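PDB 4Q6J: Lmo0131 protein from Listeria monocytogenes, which is an EAL-domain protein of the family that generally hydrolyses cyclic di-GMP, a phosphodiesterase activity it may share. Local coordinates for the interface of chains A and B. Coordinates in Å, arbitrary orientation; residue numbers count along the deposited sequence, not the author numbering. Chains: chain A/B, Lmo0131 protein.

The interface of chains A and B. Residues chain A 5-8; chain B 215, 234.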
loop_
_atom_site.group_PDB
_atom_site.type_symbol
_atom_site.label_atom_id
_atom_site.label_comp_id
_atom_site.label_asym_id
_atom_site.label_seq_id
_atom_site.Cartn_x
_atom_site.Cartn_y
_atom_site.Cartn_z
ATOM N N ASP A 5 -14.035 -3.907 24.671
ATOM C CA ASP A 5 -14.799 -3.806 25.912
ATOM C C ASP A 5 -15.930 -2.778 25.830
ATOM O O ASP A 5 -16.845 -2.783 26.632
ATOM C CB ASP A 5 -13.868 -3.444 27.074
ATOM C CG ASP A 5 -13.435 -4.646 27.880
ATOM O OD1 ASP A 5 -12.523 -4.498 28.716
ATOM O OD2 ASP A 5 -14.000 -5.736 27.686
ATOM N N ILE A 6 -15.842 -1.887 24.856
ATOM C CA ILE A 6 -16.848 -0.856 24.631
ATOM C C ILE A 6 -17.518 -0.999 23.270
ATOM O O ILE A 6 -16.955 -1.576 22.342
ATOM C CB ILE A 6 -16.270 0.581 24.770
ATOM C CG1 ILE A 6 -15.296 0.909 23.638
ATOM C CG2 ILE A 6 -15.606 0.787 26.138
ATOM C CD1 ILE A 6 -15.018 2.381 23.532
ATOM N N SER A 7 -18.724 -0.461 23.161
ATOM C CA SER A 7 -19.483 -0.543 21.929
ATOM C C SER A 7 -18.933 0.429 20.900
ATOM O O SER A 7 -18.218 1.379 21.255
ATOM C CB SER A 7 -20.937 -0.216 22.209
ATOM O OG SER A 7 -21.059 0.983 22.941
ATOM N N SER A 8 -19.249 0.178 19.630
ATOM C CA SER A 8 -19.042 1.160 18.575
ATOM C C SER A 8 -20.043 2.297 18.733
ATOM O O SER A 8 -19.775 3.451 18.406
ATOM C CB SER A 8 -19.203 0.528 17.198
ATOM O OG SER A 8 -18.065 -0.218 16.854
ATOM N N GLU B 215 -24.548 -4.191 16.333
ATOM C CA GLU B 215 -24.673 -3.429 17.557
ATOM C C GLU B 215 -26.109 -3.323 18.088
ATOM O O GLU B 215 -26.310 -3.178 19.292
ATOM C CB GLU B 215 -24.052 -2.049 17.355
ATOM C CG GLU B 215 -22.566 -2.116 17.040
ATOM C CD GLU B 215 -21.685 -1.796 18.231
ATOM O OE1 GLU B 215 -22.106 -0.976 19.072
ATOM O OE2 GLU B 215 -20.573 -2.345 18.323
ATOM N N TYR B 234 -21.197 -6.480 19.450
ATOM C CA TYR B 234 -21.478 -6.091 20.827
ATOM C C TYR B 234 -22.885 -6.483 21.315
ATOM O O TYR B 234 -23.086 -6.804 22.493
ATOM C CB TYR B 234 -21.234 -4.578 21.016
ATOM C CG TYR B 234 -20.815 -4.235 22.413
ATOM C CD1 TYR B 234 -19.491 -4.377 22.816
ATOM C CD2 TYR B 234 -21.748 -3.801 23.350
ATOM C CE1 TYR B 234 -19.113 -4.080 24.109
ATOM C CE2 TYR B 234 -21.372 -3.497 24.651
ATOM C CZ TYR B 234 -20.059 -3.641 25.026
ATOM O OH TYR B 234 -19.688 -3.332 26.324
#
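With CG of B:Tyr234 turned anti to its own main-chain nitrogen (chi1 -151°), the phenol ring lies along the N-terminal segment A:Asp5 to A:Ser7, extended at A:Ile6 and A:Ser7; in B:Glu215, CG lies anti to the carbonyl carbon, beside the main-chain nitrogen (chi1 -62°), and a bend at chi2 swings its carboxylate toward A:Ser8. The tyrosine ring covers the peptide backbone with one face. A:Ser7 N lies 3.7 Å above the plane of the B:Tyr234 ring, displaced toward the rim, and CE1 of B:Tyr234 comes within 3.6 Å of the carbonyl carbon C of A:Ile6. Farther back on the ring, CD2 of B:Tyr234 packs against the methylene CB of A:Ser7 at 3.8 Å, so this serine offers carbon to the tyrosine. At the far end of the ring the phenol OH of B:Tyr234 donates a hydrogen bond of 2.9 Å to the carbonyl O of A:Asp5. The donor sits well above the carbonyl plane and so misses the lone-pair direction; A:Asp5 is itself poorly ordered.

The second grip is on the backbone amide of A:Ser8. N of A:Ser8 donates to the carboxylate OE2 of B:Glu215 over 3.1 Å, nearly straight at the hydrogen (163°) and on the syn side of the carboxylate, though tilted from its plane. OE1 adds a weak, strongly bent bond to the same N. The flanking serine methylenes pack against the carboxylate, CB of A:Ser8 lying 3.6 Å from CD of B:Glu215. Because A:Ser8 begins helix 8-16, the carboxylate caps the N-terminal end of that helix from the neighbouring chain, where the helix dipole would probably favour its negative charge.

The patch is a small, largely backbone-directed part of a two-fold symmetric interface, which may or may not be the biological dimer. In it, the N-terminal segment leading into helix 8-16 of one EAL-domain TIM barrel lies against loop residues of the other, B:Glu215 just before helix 217-225 and B:Tyr234 soon after strand 230-231.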